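Local coordinates for protein Asp/Glu-specific dipeptidyl-peptidase (Flavobacterium psychrophilum, PDB 5JXF) that removes dipeptides from the N-terminus of oligopeptides as a serine peptidase of family S46, cutting strictly after aspartate or glutamate, at residues T588-G594 and F651-H656; V269-V274 and D702-L707; M283-T289 and D580-R586; K347-Q353 and W682-D688. All blocks are in the same frame, centred on the assembly; numbering follows the deposited sequence.

How the interactions relate
All four contacts are largely buried, but their chemistry changes with place. Interactions 1 and 3 run in series along the chain and share a sheet: residues 580-586 lead into strand 586-591, which pairs with strand 279-284. Both are tied by backbone hydrogen bonds, with threonine hydroxyls added in interaction 1 and apolar packing in interaction 3. Interaction 2 has apolar packing and a guanidinium laid on a glycine instead; it meets interaction 1 where Phe-651 CD1 lies 3.8 Å from Val-274 CG2. Interaction 4 alone involves the long helix 328-357, and lies near the bound dipeptide. It reaches interaction 1 through a probable hydrogen bond from His-656 to Ser-687, and packs against interaction 3 at Asp-688.

Interaction 1. Residues T588-G594 and F651-H656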
# COMPACT_ATOMS: atom_id res chain seq x y z
N THR A 588 -24.35 -7.14 17.56
CA THR A 588 -23.79 -7.97 16.51
C THR A 588 -22.65 -8.78 17.13
O THR A 588 -22.05 -8.36 18.13
CB THR A 588 -23.28 -7.12 15.32
OG1 THR A 588 -22.74 -7.97 14.29
CG2 THR A 588 -22.22 -6.13 15.76
N TYR A 589 -22.36 -9.95 16.57
CA TYR A 589 -21.34 -10.82 17.13
C TYR A 589 -20.53 -11.48 16.03
O TYR A 589 -20.91 -11.46 14.86
CB TYR A 589 -21.96 -11.91 18.00
CG TYR A 589 -23.15 -12.53 17.33
CD1 TYR A 589 -24.41 -11.99 17.52
CD2 TYR A 589 -23.02 -13.63 16.49
CE1 TYR A 589 -25.51 -12.52 16.90
CE2 TYR A 589 -24.13 -14.18 15.86
CZ TYR A 589 -25.38 -13.61 16.09
OH TYR A 589 -26.52 -14.09 15.52
N GLY A 590 -19.44 -12.13 16.42
CA GLY A 590 -18.63 -12.86 15.46
C GLY A 590 -17.38 -13.32 16.15
O GLY A 590 -17.43 -13.73 17.31
N LYS A 591 -16.24 -13.20 15.46
CA LYS A 591 -14.99 -13.65 16.04
C LYS A 591 -13.80 -12.85 15.52
O LYS A 591 -13.85 -12.27 14.45
CB LYS A 591 -14.80 -15.14 15.75
CG LYS A 591 -14.72 -15.45 14.27
CD LYS A 591 -15.09 -16.88 13.96
CE LYS A 591 -14.06 -17.85 14.46
NZ LYS A 591 -14.54 -19.25 14.39
N VAL A 592 -12.75 -12.82 16.33
CA VAL A 592 -11.48 -12.26 15.92
C VAL A 592 -10.96 -13.08 14.71
O VAL A 592 -10.70 -14.28 14.82
CB VAL A 592 -10.46 -12.27 17.09
CG1 VAL A 592 -9.13 -11.72 16.65
CG2 VAL A 592 -11.00 -11.48 18.29
N LYS A 593 -10.85 -12.43 13.56
CA LYS A 593 -10.53 -13.13 12.32
C LYS A 593 -9.87 -12.18 11.32
O LYS A 593 -10.41 -11.11 11.04
CB LYS A 593 -11.79 -13.72 11.69
CG LYS A 593 -11.52 -14.81 10.64
CD LYS A 593 -10.63 -15.86 11.27
CE LYS A 593 -10.80 -17.23 10.69
NZ LYS A 593 -10.25 -18.22 11.67
N GLY A 594 -8.72 -12.58 10.78
CA GLY A 594 -8.10 -11.82 9.70
C GLY A 594 -8.86 -11.97 8.40
O GLY A 594 -9.99 -12.47 8.38
N PHE A 651 -7.24 -4.91 16.91
CA PHE A 651 -7.61 -6.18 16.28
C PHE A 651 -8.91 -6.04 15.49
O PHE A 651 -9.56 -5.00 15.51
CB PHE A 651 -7.71 -7.31 17.32
CG PHE A 651 -8.83 -7.16 18.33
CD1 PHE A 651 -8.66 -6.40 19.47
CD2 PHE A 651 -10.04 -7.83 18.16
CE1 PHE A 651 -9.70 -6.28 20.41
CE2 PHE A 651 -11.06 -7.72 19.10
CZ PHE A 651 -10.89 -6.94 20.22
N ILE A 652 -9.26 -7.10 14.76
CA ILE A 652 -10.40 -7.05 13.86
C ILE A 652 -11.23 -8.33 13.97
O ILE A 652 -10.69 -9.38 14.28
CB ILE A 652 -9.99 -6.88 12.36
CG1 ILE A 652 -8.84 -7.83 11.98
CG2 ILE A 652 -9.57 -5.46 12.09
CD1 ILE A 652 -8.52 -7.86 10.43
N GLY A 653 -12.53 -8.22 13.70
CA GLY A 653 -13.40 -9.37 13.70
C GLY A 653 -14.51 -9.31 12.67
O GLY A 653 -14.66 -8.35 11.91
N THR A 654 -15.32 -10.37 12.65
CA THR A 654 -16.40 -10.48 11.70
C THR A 654 -17.71 -9.84 12.20
O THR A 654 -18.78 -10.24 11.80
CB THR A 654 -16.67 -11.96 11.38
OG1 THR A 654 -16.98 -12.66 12.58
CG2 THR A 654 -15.42 -12.58 10.75
N ASN A 655 -17.61 -8.84 13.07
CA ASN A 655 -18.81 -8.14 13.52
C ASN A 655 -19.29 -7.13 12.47
O ASN A 655 -18.49 -6.45 11.85
CB ASN A 655 -18.56 -7.41 14.84
CG ASN A 655 -17.96 -8.31 15.89
OD1 ASN A 655 -18.66 -9.12 16.50
ND2 ASN A 655 -16.67 -8.14 16.14
N HIS A 656 -20.59 -7.04 12.29
CA HIS A 656 -21.16 -6.13 11.31
C HIS A 656 -21.48 -4.80 11.96
O HIS A 656 -22.39 -4.72 12.79
CB HIS A 656 -22.41 -6.75 10.68
CG HIS A 656 -22.95 -5.99 9.51
ND1 HIS A 656 -24.16 -6.30 8.91
CD2 HIS A 656 -22.46 -4.93 8.82
CE1 HIS A 656 -24.39 -5.46 7.92
NE2 HIS A 656 -23.37 -4.62 7.84
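A six-stranded antiparallel beta-barrel closes here, as the end of strand 586-591 and the residues after it meet the end of strand 648-653, with a single backbone bridge between Val-592 and Gly-653. Thr-654 N donates to Lys-591 O at 3.0 Å, and Lys-593 N to Ile-652 O at 3.1 Å. That same Ile-652 oxygen also receives a CA-H...O contact from Val-592 CA. The hydroxyl of Thr-654 extends the pairing: OG1 accepts from Lys-591 N at 3.0 Å. It is put there by a first torsion of 58°, which holds OG1 between the backbone N and the carbonyl carbon and leaves CG2 to lie 3.9 Å from Lys-593 CB. OG1 also sits 3.3 Å from Gly-590 CA, on the side where a side chain would have to stand, so glycine suits this position.

Further along, His-656 N donates to Thr-588 OG1 at 3.1 Å, with the N-H pointing fairly straight (155°); OG1 is also bonded to Gly-39 O. Asn-655 turns its OD1 toward the Tyr-589 to Gly-590 peptide, while its ND2 is held by Thr-280 and Asn-698. At the other end Val-592 CG2 lies 3.8 Å from Phe-651 CD2, the two side chains crossing at about a right angle. His-656 bonds to Gly-39 through ND1, and its side chain lies about 6 Å from that of Arg-680, which probably recognises the acidic P1 residue in the pocket alongside. Such closure completes one of the two beta-barrels of the chymotrypsin-like fold of S46 peptidases.

Interaction 2. Residues V269-V274 and D702-L707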
# COMPACT_ATOMS: atom_id res chain seq x y z
N VAL A 269 -13.06 -4.94 32.66
CA VAL A 269 -12.12 -4.87 31.56
C VAL A 269 -11.12 -6.01 31.66
O VAL A 269 -10.42 -6.15 32.66
CB VAL A 269 -11.35 -3.53 31.55
CG1 VAL A 269 -10.35 -3.52 30.42
CG2 VAL A 269 -12.31 -2.36 31.44
N SER A 270 -11.06 -6.83 30.62
CA SER A 270 -10.14 -7.97 30.57
C SER A 270 -8.67 -7.58 30.35
O SER A 270 -8.38 -6.63 29.63
CB SER A 270 -10.57 -8.93 29.47
OG SER A 270 -9.59 -9.95 29.30
N LEU A 271 -7.75 -8.30 30.99
CA LEU A 271 -6.30 -8.11 30.77
C LEU A 271 -5.66 -9.32 30.10
O LEU A 271 -4.46 -9.38 29.97
CB LEU A 271 -5.56 -7.86 32.09
CG LEU A 271 -5.68 -6.54 32.84
CD1 LEU A 271 -5.20 -6.70 34.28
CD2 LEU A 271 -4.90 -5.46 32.16
N ASP A 272 -6.49 -10.29 29.70
CA ASP A 272 -6.02 -11.55 29.15
C ASP A 272 -6.05 -11.54 27.64
O ASP A 272 -5.80 -12.57 27.01
CB ASP A 272 -6.87 -12.72 29.67
CG ASP A 272 -6.58 -13.05 31.13
OD1 ASP A 272 -5.79 -12.32 31.77
OD2 ASP A 272 -7.15 -14.05 31.64
N GLY A 273 -6.40 -10.39 27.06
CA GLY A 273 -6.35 -10.19 25.63
C GLY A 273 -7.24 -11.03 24.73
O GLY A 273 -8.14 -11.73 25.19
N VAL A 274 -6.96 -10.94 23.43
CA VAL A 274 -7.73 -11.65 22.41
C VAL A 274 -6.86 -12.52 21.53
O VAL A 274 -5.76 -12.11 21.13
CB VAL A 274 -8.48 -10.67 21.50
CG1 VAL A 274 -9.63 -9.94 22.28
CG2 VAL A 274 -7.52 -9.66 20.93
N ASP A 702 -7.53 -2.60 21.07
CA ASP A 702 -7.31 -3.57 22.14
C ASP A 702 -7.35 -2.87 23.50
O ASP A 702 -6.69 -1.85 23.66
CB ASP A 702 -5.94 -4.26 21.91
CG ASP A 702 -5.77 -5.52 22.72
OD1 ASP A 702 -5.88 -5.45 23.97
OD2 ASP A 702 -5.56 -6.59 22.09
N MET A 703 -8.12 -3.37 24.47
CA MET A 703 -8.27 -2.67 25.76
C MET A 703 -6.93 -2.63 26.52
O MET A 703 -6.65 -1.69 27.28
CB MET A 703 -9.38 -3.31 26.63
CG MET A 703 -10.84 -2.75 26.33
SD MET A 703 -10.88 -0.98 26.26
CE MET A 703 -10.45 -0.63 27.96
N ARG A 704 -6.07 -3.61 26.29
CA ARG A 704 -4.71 -3.54 26.83
C ARG A 704 -3.95 -2.27 26.40
O ARG A 704 -3.25 -1.67 27.20
CB ARG A 704 -3.90 -4.78 26.45
CG ARG A 704 -4.37 -6.03 27.19
CD ARG A 704 -3.70 -7.27 26.65
NE ARG A 704 -4.12 -7.55 25.28
CZ ARG A 704 -3.73 -8.61 24.58
NH1 ARG A 704 -2.91 -9.49 25.12
NH2 ARG A 704 -4.17 -8.78 23.33
N TYR A 705 -4.11 -1.85 25.15
CA TYR A 705 -3.49 -0.60 24.67
C TYR A 705 -4.14 0.64 25.26
O TYR A 705 -3.45 1.61 25.59
CB TYR A 705 -3.54 -0.54 23.14
CG TYR A 705 -2.71 0.59 22.55
CD1 TYR A 705 -1.37 0.74 22.89
CD2 TYR A 705 -3.26 1.48 21.64
CE1 TYR A 705 -0.61 1.75 22.36
CE2 TYR A 705 -2.51 2.50 21.11
CZ TYR A 705 -1.18 2.62 21.47
OH TYR A 705 -0.45 3.65 20.95
N VAL A 706 -5.48 0.63 25.37
CA VAL A 706 -6.17 1.72 26.04
C VAL A 706 -5.62 1.94 27.44
O VAL A 706 -5.20 3.05 27.80
CB VAL A 706 -7.69 1.46 26.12
CG1 VAL A 706 -8.38 2.57 26.92
CG2 VAL A 706 -8.27 1.35 24.72
N LEU A 707 -5.59 0.88 28.23
CA LEU A 707 -5.15 1.00 29.62
C LEU A 707 -3.66 1.40 29.69
O LEU A 707 -3.28 2.25 30.50
CB LEU A 707 -5.40 -0.30 30.38
CG LEU A 707 -6.83 -0.83 30.46
CD1 LEU A 707 -6.84 -2.18 31.16
CD2 LEU A 707 -7.77 0.15 31.18
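The guanidinium of Arg-704 lies flat over Gly-273, whose CA sits 3.2 Å above the plane and over its centre, close to CZ. A side chain on Gly-273 would run into NH1, and the positive phi of this residue (63°) also favours glycine. The group is kept flat on the backbone by Asp-702, which it grips side-on: NE donates to OD1 at 3.0 Å and NH2 to OD2 at 2.9 Å, both nearly within the guanidinium plane. OD1 has a second duty, accepting from Arg-704 N through its anti lone pair and so capping the helix as its N-cap residue. NH1 is paired with Glu-643.

Beside this polar cluster the contact is apolar. Val-269 CG1, anti to the backbone N (chi1 178°), stands 3.8 Å from both Met-703 CE and Leu-707 CD1; Met-703 is folded at its second and third torsions, which brings CE round to the valine. Leu-271 CD2 meets Leu-707 CD1 at 3.9 Å.

The first turn of helix 703-713 therefore rests on the 269-274 segment, with Leu-725 of the parallel partner strand 725-726 touching Val-269, Leu-271 and Leu-707, while Pro-648 of strand 648-653 packs against Asp-702 and Arg-704.

Interaction 3. Residues M283-T289 and D580-R586; sequences MGYPGKT and DANSTLR
Leu-585 lays its CD1 methyl over one face of the Tyr-285 ring, 4.1 Å from its centroid and 27° off the normal, a CH-pi contact. The same methyl touches Met-283 CG at 3.6 Å; a trans first torsion (chi1 -178°) carries the leucine to both. Pro-286 packs its CB against Ala-581 CB at 3.7 Å, while its CG rests on Arg-586 CG. Ser-583 N donates to Pro-286 O at 2.8 Å, and Ser-583 OG makes a weak bond to Gly-287 O.

These side chains flank the start of the pairing of strands 279-284 and 586-591 in the barrel, where Gly-284 and Arg-586 form an antiparallel hydrogen-bonded pair: Gly-284 N donates to Arg-586 O at 3.0 Å, and Arg-586 N to Gly-284 O at 2.8 Å. Gly-287 is backbone-bonded to Gly-659 of the pocket holding the bound aspartic acid, and Pro-286 touches Thr-658 and Asn-661 there.

The Arg-586 guanidinium ties the 580-586 loop together. NE meets Thr-584 OG1 nearly in its plane; NH2 donates to Asp-580 O at 2.8 Å and to Asn-582 OD1, from above the amide plane, while Thr-584 OG1 donates to that OD1 within it. A leucine in place of Arg-586 would probably leave Asp-580 O, Asn-582 OD1 and Thr-584 OG1 without the guanidinium that joins them. Farther out, NH1 bonds to Met-40 O, Asn-582 ND2 to Thr-191 O and Tyr-285 OH to Val-78 O.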
# COMPACT_ATOMS: atom_id res chain seq x y z
N MET A 283 -22.05 -4.20 20.84
CA MET A 283 -23.35 -3.58 21.08
C MET A 283 -23.22 -2.08 20.83
O MET A 283 -22.29 -1.45 21.29
CB MET A 283 -23.81 -3.85 22.52
CG MET A 283 -25.29 -3.61 22.78
SD MET A 283 -25.81 -4.09 24.49
CE MET A 283 -24.65 -5.45 24.70
N GLY A 284 -24.12 -1.51 20.05
CA GLY A 284 -24.00 -0.09 19.79
C GLY A 284 -25.19 0.50 19.09
O GLY A 284 -26.26 -0.11 19.01
N TYR A 285 -24.99 1.71 18.57
CA TYR A 285 -26.07 2.43 17.92
C TYR A 285 -25.76 2.77 16.44
O TYR A 285 -25.61 3.94 16.08
CB TYR A 285 -26.40 3.70 18.71
CG TYR A 285 -26.77 3.42 20.15
CD1 TYR A 285 -25.79 3.18 21.11
CD2 TYR A 285 -28.11 3.43 20.57
CE1 TYR A 285 -26.12 2.91 22.42
CE2 TYR A 285 -28.45 3.16 21.91
CZ TYR A 285 -27.45 2.91 22.81
OH TYR A 285 -27.73 2.65 24.12
N PRO A 286 -25.69 1.74 15.59
CA PRO A 286 -25.43 1.96 14.16
C PRO A 286 -26.49 2.87 13.55
O PRO A 286 -27.70 2.67 13.74
CB PRO A 286 -25.52 0.55 13.57
CG PRO A 286 -26.40 -0.21 14.51
CD PRO A 286 -26.05 0.35 15.88
N GLY A 287 -26.01 3.90 12.86
CA GLY A 287 -26.85 4.93 12.30
C GLY A 287 -27.74 4.49 11.16
O GLY A 287 -28.97 4.55 11.25
N LYS A 288 -27.13 4.05 10.06
CA LYS A 288 -27.91 3.74 8.88
C LYS A 288 -27.34 2.57 8.08
O LYS A 288 -26.14 2.39 7.98
CB LYS A 288 -28.04 4.98 7.99
CG LYS A 288 -29.08 4.83 6.88
CD LYS A 288 -29.37 6.13 6.16
CE LYS A 288 -28.13 6.69 5.48
NZ LYS A 288 -28.43 7.94 4.71
N THR A 289 -28.25 1.77 7.53
CA THR A 289 -27.89 0.64 6.69
C THR A 289 -28.99 0.43 5.65
O THR A 289 -30.14 0.79 5.90
CB THR A 289 -27.63 -0.61 7.57
OG1 THR A 289 -26.21 -0.82 7.68
CG2 THR A 289 -28.31 -1.83 7.06
N ASP A 580 -32.77 -2.79 9.00
CA ASP A 580 -31.71 -1.85 8.63
C ASP A 580 -31.37 -1.06 9.88
O ASP A 580 -32.21 -0.90 10.74
CB ASP A 580 -32.17 -0.91 7.50
CG ASP A 580 -31.99 -1.52 6.08
OD1 ASP A 580 -30.93 -2.13 5.79
OD2 ASP A 580 -32.90 -1.37 5.24
N ALA A 581 -30.14 -0.58 10.01
CA ALA A 581 -29.79 0.25 11.15
C ALA A 581 -30.61 1.54 11.09
O ALA A 581 -30.92 2.03 10.00
CB ALA A 581 -28.29 0.56 11.18
N ASN A 582 -30.96 2.07 12.26
CA ASN A 582 -31.73 3.30 12.36
C ASN A 582 -31.42 4.05 13.63
O ASN A 582 -32.32 4.59 14.28
CB ASN A 582 -33.23 2.99 12.28
CG ASN A 582 -33.71 2.10 13.42
OD1 ASN A 582 -32.92 1.61 14.22
ND2 ASN A 582 -35.02 1.88 13.48
N SER A 583 -30.14 4.05 13.99
CA SER A 583 -29.63 4.70 15.19
C SER A 583 -30.30 4.20 16.49
O SER A 583 -30.47 4.97 17.44
CB SER A 583 -29.77 6.22 15.09
OG SER A 583 -29.51 6.66 13.77
N THR A 584 -30.66 2.92 16.54
CA THR A 584 -31.11 2.29 17.78
C THR A 584 -30.15 1.19 18.25
O THR A 584 -29.33 0.68 17.48
CB THR A 584 -32.50 1.69 17.63
OG1 THR A 584 -32.48 0.65 16.65
CG2 THR A 584 -33.51 2.79 17.22
N LEU A 585 -30.26 0.83 19.52
CA LEU A 585 -29.38 -0.14 20.16
C LEU A 585 -29.44 -1.51 19.48
O LEU A 585 -30.51 -2.08 19.36
CB LEU A 585 -29.74 -0.27 21.64
CG LEU A 585 -28.90 -1.20 22.52
CD1 LEU A 585 -27.49 -0.74 22.54
CD2 LEU A 585 -29.49 -1.22 23.94
N ARG A 586 -28.30 -2.01 19.02
CA ARG A 586 -28.27 -3.31 18.34
C ARG A 586 -27.11 -4.12 18.85
O ARG A 586 -26.15 -3.58 19.36
CB ARG A 586 -28.13 -3.21 16.81
CG ARG A 586 -29.11 -2.40 16.06
CD ARG A 586 -30.53 -2.94 16.13
NE ARG A 586 -31.41 -2.05 15.39
CZ ARG A 586 -31.62 -2.14 14.08
NH1 ARG A 586 -31.03 -3.11 13.38
NH2 ARG A 586 -32.44 -1.29 13.48

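Interaction 4. Residues K347-Q353 and W682-D688; sequences KWIGESQ and WEGTMSD
Gly-350 of helix 328-357 lies against the Trp-682 indole, where this helix meets the loop that follows strand 673-680; that loop includes a type I beta turn from Gly-684 to Ser-687. The packing is apolar around the indole: Gly-350 CA stands over the six-membered ring, 3.6 Å from its centroid, in a CH-pi contact, and Ile-349 CG2 meets the ring edge at CH2, 3.8 Å away. A side chain on Gly-350 would strike both this ring and Thr-685 OG1. Replacing Trp-682 with an alanine would probably open a gap beside Gly-350 and strip Ile-349 of its aromatic neighbour.

Within the loop, Thr-685 OG1 donates to Trp-682 O at 2.7 Å in the carbonyl plane, which holds the hydroxyl over the Gly-350 backbone. Ser-687 OG bonds to NH1 of Arg-680, the probable P1 specificity residue.

The charged contact is a salt bridge near the bound dipeptide. Lys-347, a fully extended chain (chi1 -177°), brings NZ within 2.9 Å of Asp-688 OD2, from above the carboxylate plane. Asp-688 OD1 bonds to Thr-658 and makes a long, weak ion pair with Arg-680. Between helix and loop a water donates to Glu-351 OE2 at 2.6 Å and to Thr-685 O, and accepts from Asp-688 N at 3.1 Å.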
# COMPACT_ATOMS: atom_id res chain seq x y z
N LYS A 347 -14.78 7.26 2.70
CA LYS A 347 -15.72 6.14 2.79
C LYS A 347 -16.32 5.86 1.42
O LYS A 347 -16.41 4.70 0.98
CB LYS A 347 -16.86 6.39 3.82
CG LYS A 347 -17.79 5.19 3.95
CD LYS A 347 -19.17 5.56 4.50
CE LYS A 347 -20.13 4.39 4.42
NZ LYS A 347 -21.37 4.65 5.19
N TRP A 348 -16.74 6.93 0.76
CA TRP A 348 -17.48 6.82 -0.48
C TRP A 348 -16.59 6.28 -1.60
O TRP A 348 -17.04 5.52 -2.47
CB TRP A 348 -18.09 8.18 -0.85
CG TRP A 348 -19.24 8.56 0.08
CD1 TRP A 348 -20.04 7.71 0.79
CD2 TRP A 348 -19.69 9.89 0.40
NE1 TRP A 348 -20.96 8.42 1.52
CE2 TRP A 348 -20.77 9.76 1.30
CE3 TRP A 348 -19.29 11.17 0.02
CZ2 TRP A 348 -21.45 10.86 1.82
CZ3 TRP A 348 -19.96 12.26 0.53
CH2 TRP A 348 -21.03 12.09 1.42
N ILE A 349 -15.31 6.64 -1.57
CA ILE A 349 -14.34 6.07 -2.51
C ILE A 349 -14.33 4.54 -2.35
O ILE A 349 -14.59 3.81 -3.31
CB ILE A 349 -12.94 6.69 -2.30
CG1 ILE A 349 -12.98 8.16 -2.73
CG2 ILE A 349 -11.84 5.89 -3.04
CD1 ILE A 349 -11.76 8.96 -2.34
N GLY A 350 -14.10 4.08 -1.12
CA GLY A 350 -14.11 2.65 -0.82
C GLY A 350 -15.41 1.95 -1.13
O GLY A 350 -15.42 0.82 -1.63
N GLU A 351 -16.52 2.61 -0.82
CA GLU A 351 -17.82 2.02 -1.03
C GLU A 351 -18.09 1.80 -2.52
O GLU A 351 -18.51 0.72 -2.93
CB GLU A 351 -18.91 2.91 -0.42
CG GLU A 351 -20.30 2.43 -0.69
CD GLU A 351 -21.37 3.32 -0.03
OE1 GLU A 351 -21.59 4.47 -0.51
OE2 GLU A 351 -21.96 2.87 0.98
N SER A 352 -17.83 2.83 -3.33
CA SER A 352 -17.98 2.69 -4.77
C SER A 352 -17.00 1.65 -5.31
O SER A 352 -17.34 0.88 -6.22
CB SER A 352 -17.76 4.04 -5.47
OG SER A 352 -18.75 4.98 -5.08
N GLN A 353 -15.80 1.60 -4.73
CA GLN A 353 -14.77 0.63 -5.13
C GLN A 353 -15.23 -0.80 -4.88
O GLN A 353 -15.20 -1.63 -5.79
CB GLN A 353 -13.45 0.91 -4.39
CG GLN A 353 -12.27 0.08 -4.89
CD GLN A 353 -10.93 0.55 -4.32
OE1 GLN A 353 -10.69 1.75 -4.16
NE2 GLN A 353 -10.05 -0.41 -4.02
N TRP A 682 -10.85 -1.34 4.72
CA TRP A 682 -11.08 -0.75 3.39
C TRP A 682 -12.02 -1.56 2.52
O TRP A 682 -12.96 -1.02 1.93
CB TRP A 682 -9.75 -0.57 2.65
CG TRP A 682 -9.88 0.15 1.35
CD1 TRP A 682 -9.55 -0.32 0.11
CD2 TRP A 682 -10.37 1.49 1.16
NE1 TRP A 682 -9.81 0.64 -0.84
CE2 TRP A 682 -10.31 1.76 -0.22
CE3 TRP A 682 -10.84 2.48 2.03
CZ2 TRP A 682 -10.72 2.98 -0.76
CZ3 TRP A 682 -11.25 3.70 1.49
CH2 TRP A 682 -11.18 3.94 0.11
N GLU A 683 -11.78 -2.86 2.48
CA GLU A 683 -12.55 -3.76 1.64
C GLU A 683 -14.02 -3.86 2.01
O GLU A 683 -14.83 -4.29 1.19
CB GLU A 683 -11.91 -5.15 1.69
CG GLU A 683 -10.55 -5.23 0.96
CD GLU A 683 -9.43 -4.50 1.69
OE1 GLU A 683 -9.52 -4.32 2.93
OE2 GLU A 683 -8.45 -4.11 1.02
N GLY A 684 -14.38 -3.46 3.23
CA GLY A 684 -15.75 -3.60 3.66
C GLY A 684 -16.44 -2.27 3.85
O GLY A 684 -17.44 -2.18 4.57
N THR A 685 -15.93 -1.23 3.21
CA THR A 685 -16.54 0.09 3.33
C THR A 685 -17.87 0.11 2.61
O THR A 685 -18.66 1.05 2.74
CB THR A 685 -15.62 1.17 2.79
OG1 THR A 685 -14.98 0.67 1.61
CG2 THR A 685 -14.54 1.49 3.80
N MET A 686 -18.14 -0.96 1.88
CA MET A 686 -19.38 -1.16 1.16
C MET A 686 -20.48 -1.77 2.01
O MET A 686 -21.62 -1.92 1.56
CB MET A 686 -19.14 -2.07 -0.03
CG MET A 686 -18.68 -3.45 0.44
SD MET A 686 -18.31 -4.59 -0.88
CE MET A 686 -19.81 -4.45 -1.82
N SER A 687 -20.15 -2.14 3.24
CA SER A 687 -21.02 -3.08 3.98
C SER A 687 -22.41 -2.57 4.37
O SER A 687 -23.22 -3.36 4.81
CB SER A 687 -20.30 -3.56 5.23
OG SER A 687 -19.85 -2.47 6.02
N ASP A 688 -22.69 -1.28 4.19
CA ASP A 688 -24.05 -0.74 4.41
C ASP A 688 -25.00 -1.13 3.28
O ASP A 688 -26.22 -1.04 3.42
CB ASP A 688 -24.05 0.78 4.49
CG ASP A 688 -23.34 1.32 5.71
OD1 ASP A 688 -22.81 0.52 6.52
OD2 ASP A 688 -23.30 2.56 5.83
O HOH W 1 -21.39 1.24 2.99